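Local structure of putative metal-dependent phosphoesterase (Bifidobacterium adolescentis, 3O0F) at residues Ala109-Thr114 against Thr142-Pro147. The protein is a metal-dependent phosphoesterase of the PHP family that binds AMP beside iron and zinc ions and probably hydrolyses phosphate esters of nucleotides. Numbering follows the deposited sequence. Where two conformers were deposited one is given.
Sequences ARLRRT and TTIGRP. With AMP (adenosine monophosphate), chain B; EDO (1,2-ethanediol), chain H.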
ATOM      1  N   ALA A 109      -0.074  -9.631 -14.023  1.00 22.63           N
ATOM      2  CA  ALA A 109       1.330 -10.007 -13.813  1.00 20.70           C
ATOM      3  C   ALA A 109       1.543 -10.656 -12.410  1.00 21.63           C
ATOM      4  O   ALA A 109       2.193 -11.711 -12.281  1.00 22.22           O
ATOM      5  CB  ALA A 109       2.262  -8.755 -14.009  1.00 18.01           C
ATOM      6  N   ARG A 110       0.985 -10.032 -11.370  1.00 18.39           N
ATOM      7  CA  ARG A 110       0.899 -10.619 -10.000  1.00 18.93           C
ATOM      8  C   ARG A 110       0.275 -12.039  -9.933  1.00 19.04           C
ATOM      9  O   ARG A 110       0.815 -12.941  -9.300  1.00 18.24           O
ATOM     10  CB  ARG A 110       0.092  -9.717  -9.073  1.00 20.23           C
ATOM     11  CG  ARG A 110       0.845  -8.505  -8.554  1.00 22.08           C
ATOM     12  CD  ARG A 110      -0.073  -7.659  -7.635  1.00 23.34           C
ATOM     13  NE  ARG A 110       0.738  -6.764  -6.803  1.00 18.68           N
ATOM     14  CZ  ARG A 110       1.503  -7.160  -5.781  1.00 26.08           C
ATOM     15  NH1 ARG A 110       1.548  -8.432  -5.408  1.00 21.15           N
ATOM     16  NH2 ARG A 110       2.223  -6.272  -5.108  1.00 22.75           N
ATOM     17  N   LEU A 111      -0.853 -12.220 -10.589  1.00 19.03           N
ATOM     18  CA  LEU A 111      -1.502 -13.515 -10.631  1.00 22.51           C
ATOM     19  C   LEU A 111      -0.586 -14.579 -11.254  1.00 23.97           C
ATOM     20  O   LEU A 111      -0.431 -15.675 -10.703  1.00 23.69           O
ATOM     21  CB  LEU A 111      -2.777 -13.437 -11.457  1.00 26.32           C
ATOM     22  CG  LEU A 111      -3.659 -14.683 -11.431  1.00 31.85           C
ATOM     23  CD1 LEU A 111      -4.011 -14.955  -9.983  1.00 32.84           C
ATOM     24  CD2 LEU A 111      -4.931 -14.528 -12.293  1.00 29.93           C
ATOM     25  N   ARG A 112       0.001 -14.233 -12.393  0.50 22.66           N
ATOM     26  CA  ARG A 112       0.857 -15.127 -13.141  0.50 24.41           C
ATOM     27  C   ARG A 112       2.078 -15.531 -12.331  0.50 24.27           C
ATOM     28  O   ARG A 112       2.431 -16.703 -12.262  0.50 23.95           O
ATOM     29  CB  ARG A 112       1.312 -14.419 -14.411  0.50 25.37           C
ATOM     30  CG  ARG A 112       1.843 -15.349 -15.459  0.50 30.46           C
ATOM     31  CD  ARG A 112       2.118 -14.610 -16.753  0.50 30.50           C
ATOM     32  NE  ARG A 112       3.540 -14.369 -16.923  0.50 38.49           N
ATOM     33  CZ  ARG A 112       4.409 -15.324 -17.228  0.50 43.62           C
ATOM     34  NH1 ARG A 112       3.989 -16.569 -17.380  0.50 42.98           N
ATOM     35  NH2 ARG A 112       5.690 -15.035 -17.377  0.50 46.18           N
ATOM     36  N   ARG A 113       2.707 -14.528 -11.725  1.00 23.59           N
ATOM     37  CA  ARG A 113       3.885 -14.691 -10.900  1.00 24.42           C
ATOM     38  C   ARG A 113       3.614 -15.549  -9.657  1.00 24.47           C
ATOM     39  O   ARG A 113       4.455 -16.365  -9.228  1.00 20.23           O
ATOM     40  CB  ARG A 113       4.292 -13.292 -10.430  1.00 27.56           C
ATOM     41  CG  ARG A 113       5.697 -13.072  -9.984  1.00 30.40           C
ATOM     42  CD  ARG A 113       5.955 -13.234  -8.482  1.00 39.48           C
ATOM     43  NE  ARG A 113       4.959 -12.688  -7.587  1.00 36.80           N
ATOM     44  CZ  ARG A 113       5.214 -11.991  -6.472  1.00 32.31           C
ATOM     45  NH1 ARG A 113       6.444 -11.685  -6.066  1.00 33.31           N
ATOM     46  NH2 ARG A 113       4.193 -11.572  -5.757  1.00 29.64           N
ATOM     47  N   THR A 114       2.466 -15.296  -9.036  1.00 22.77           N
ATOM     48  CA  THR A 114       2.160 -15.876  -7.740  1.00 21.97           C
ATOM     49  C   THR A 114       1.813 -17.352  -7.958  1.00 23.15           C
ATOM     50  O   THR A 114       2.207 -18.199  -7.171  1.00 22.56           O
ATOM     51  CB  THR A 114       1.072 -15.040  -7.005  1.00 24.10           C
ATOM     52  OG1 THR A 114       1.580 -13.708  -6.770  1.00 26.41           O
ATOM     53  CG2 THR A 114       0.707 -15.649  -5.645  1.00 17.37           C
ATOM     54  N   THR A 142      -9.756  -9.362  -5.348  1.00 21.88           N
ATOM     55  CA  THR A 142      -8.600  -9.272  -4.490  1.00 19.68           C
ATOM     56  C   THR A 142      -7.325  -9.251  -5.339  1.00 19.87           C
ATOM     57  O   THR A 142      -7.132 -10.095  -6.190  1.00 19.84           O
ATOM     58  CB  THR A 142      -8.520 -10.459  -3.498  1.00 20.58           C
ATOM     59  OG1 THR A 142      -9.593 -10.377  -2.531  1.00 19.19           O
ATOM     60  CG2 THR A 142      -7.175 -10.481  -2.764  1.00 16.10           C
ATOM     61  N   THR A 143      -6.465  -8.276  -5.084  1.00 17.21           N
ATOM     62  CA  THR A 143      -5.105  -8.221  -5.642  1.00 15.89           C
ATOM     63  C   THR A 143      -4.194  -9.201  -4.912  1.00 18.96           C
ATOM     64  O   THR A 143      -3.880  -9.010  -3.734  1.00 18.95           O
ATOM     65  CB  THR A 143      -4.495  -6.833  -5.461  1.00 14.19           C
ATOM     66  OG1 THR A 143      -5.313  -5.848  -6.101  1.00 16.33           O
ATOM     67  CG2 THR A 143      -3.064  -6.780  -6.032  1.00 13.91           C
ATOM     68  N   ILE A 144      -3.732 -10.228  -5.631  1.00 20.61           N
ATOM     69  CA  ILE A 144      -3.016 -11.344  -5.030  1.00 18.97           C
ATOM     70  C   ILE A 144      -1.510 -11.077  -4.943  1.00 22.35           C
ATOM     71  O   ILE A 144      -0.936 -10.361  -5.758  1.00 25.16           O
ATOM     72  CB  ILE A 144      -3.209 -12.589  -5.884  1.00 20.64           C
ATOM     73  CG1 ILE A 144      -2.984 -13.874  -5.065  1.00 25.71           C
ATOM     74  CG2 ILE A 144      -2.253 -12.532  -7.092  1.00 23.08           C
ATOM     75  CD1 ILE A 144      -3.461 -15.167  -5.776  1.00 31.95           C
ATOM     76  N   GLY A 145      -0.849 -11.702  -3.983  1.00 21.91           N
ATOM     77  CA  GLY A 145       0.597 -11.635  -3.929  1.00 22.32           C
ATOM     78  C   GLY A 145       1.136 -12.623  -2.924  1.00 21.69           C
ATOM     79  O   GLY A 145       0.453 -13.575  -2.548  1.00 17.85           O
ATOM     80  N   ARG A 146       2.371 -12.391  -2.482  1.00 22.64           N
ATOM     81  CA  ARG A 146       3.004 -13.285  -1.490  1.00 21.62           C
ATOM     82  C   ARG A 146       2.262 -13.439  -0.164  1.00 17.94           C
ATOM     83  O   ARG A 146       2.297 -14.529   0.417  1.00 26.12           O
ATOM     84  CB  ARG A 146       4.476 -12.912  -1.280  1.00 22.24           C
ATOM     85  CG  ARG A 146       5.364 -13.334  -2.464  1.00 25.23           C
ATOM     86  CD  ARG A 146       6.488 -12.363  -2.664  1.00 36.24           C
ATOM     87  NE  ARG A 146       7.413 -12.344  -1.560  1.00 37.10           N
ATOM     88  CZ  ARG A 146       8.031 -11.273  -1.069  1.00 39.22           C
ATOM     89  NH1 ARG A 146       7.810 -10.057  -1.527  1.00 39.31           N
ATOM     90  NH2 ARG A 146       8.865 -11.431  -0.052  1.00 43.65           N
ATOM     91  N   PRO A 147       1.599 -12.384   0.348  1.00 18.18           N
ATOM     92  CA  PRO A 147       0.878 -12.610   1.603  1.00 15.79           C
ATOM     93  C   PRO A 147      -0.145 -13.737   1.598  1.00 17.24           C
ATOM     94  O   PRO A 147      -0.313 -14.383   2.616  1.00 15.60           O
ATOM     95  CB  PRO A 147       0.172 -11.274   1.845  1.00 17.25           C
ATOM     96  CG  PRO A 147       1.083 -10.292   1.271  1.00 21.55           C
ATOM     97  CD  PRO A 147       1.582 -10.946  -0.008  1.00 16.54           C
TER
HETATM   98  P   AMP B 301       4.520  -9.090  -3.168  1.00 24.64           P
HETATM   99  O1P AMP B 301       4.201  -7.705  -3.599  1.00 19.33           O
HETATM  100  O2P AMP B 301       3.498 -10.042  -3.734  1.00 21.47           O
HETATM  101  O3P AMP B 301       5.970  -9.518  -3.401  1.00 24.68           O
HETATM  102  O5' AMP B 301       4.300  -9.128  -1.578  1.00 23.07           O
HETATM  103  C5' AMP B 301       5.157  -8.402  -0.731  1.00 30.01           C
HETATM  104  C4' AMP B 301       4.282  -7.628   0.206  1.00 33.63           C
HETATM  105  O4' AMP B 301       3.741  -8.453   1.273  1.00 33.11           O
HETATM  106  C3' AMP B 301       5.063  -6.491   0.857  1.00 34.80           C
HETATM  107  O3' AMP B 301       4.636  -5.261   0.287  1.00 30.94           O
HETATM  108  C2' AMP B 301       4.540  -6.625   2.277  1.00 41.02           C
HETATM  109  O2' AMP B 301       4.890  -5.753   3.351  1.00 45.31           O
HETATM  110  C1' AMP B 301       3.317  -7.531   2.276  1.00 27.50           C
HETATM  111  N9  AMP B 301       3.051  -8.150   3.588  1.00 31.89           N
HETATM  112  C8  AMP B 301       1.835  -8.319   4.112  1.00 29.98           C
HETATM  113  N7  AMP B 301       1.924  -8.922   5.316  1.00 24.62           N
HETATM  114  C5  AMP B 301       3.223  -9.146   5.573  1.00 25.10           C
HETATM  115  C6  AMP B 301       4.006  -9.742   6.669  1.00 24.00           C
HETATM  116  N6  AMP B 301       3.400 -10.243   7.795  1.00 27.19           N
HETATM  117  N1  AMP B 301       5.343  -9.790   6.505  1.00 28.19           N
HETATM  118  C2  AMP B 301       5.981  -9.318   5.420  1.00 24.76           C
HETATM  119  N3  AMP B 301       5.330  -8.757   4.392  1.00 26.14           N
HETATM  120  C4  AMP B 301       3.974  -8.637   4.419  1.00 31.79           C
HETATM  121  C1  EDO H 307       0.324  -7.868  -1.547  1.00 35.61           C
HETATM  122  O1  EDO H 307       1.363  -7.706  -2.516  1.00 50.87           O
HETATM  123  C2  EDO H 307      -0.834  -8.662  -2.139  1.00 26.36           C
HETATM  124  O2  EDO H 307      -1.677  -7.734  -2.841  1.00 26.30           O
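Three guanidinium groups meet the AMP phosphate edge-on. That of Arg110 has AMP O2P in its plane, with O2 of a 1,2-ethanediol, likely a crystallisation additive, toward the rim of one face; AMP O2P also lies at the edge of Arg113, and AMP O3P at that of Arg146. Arg110 runs extended from CG to NE, so its NH1 reaches AMP O2P (3.0 Å) and its NH2 AMP O1P (2.9 Å). Arg110 NH1 also donates to Ile144 O at 3.2 Å, on a lone pair in the carbonyl plane but bent at the hydrogen (143°). Arg113, bent at chi2 and chi3, brings NH2 to 2.6 Å from AMP O2P. Arg146 answers from the other segment: its backbone N also donates to AMP O2P, and its NH1 to AMP O3P at 2.7 Å, nearly straight (173°). O2P is thus gripped by three donors, and the clustered positive charge would be expected to stabilise a dianionic phosphate. Gly145 CA lies 3.3 Å from AMP O2P, where a CB would clash with both O2P and Arg110 NH1. Ile144 CG2 packs against the helix backbone, 3.7 Å from Leu111 CA. Thr114 OG1 donates to Arg110 O from above the carbonyl plane; this oxygen also takes the Thr114 backbone N-H. Helix 97-124 and the loop into helix 146-155 thus form the phosphate end of the AMP pocket, Arg110 about 7 Å from the zinc ion (side chain to ion); Asp51 (salt bridge to NE) and Thr77 of strand 70-80 (bonded to NH2) would restrain its guanidinium, and Trp129 of helix 129-133 touches Leu111 and Ile144.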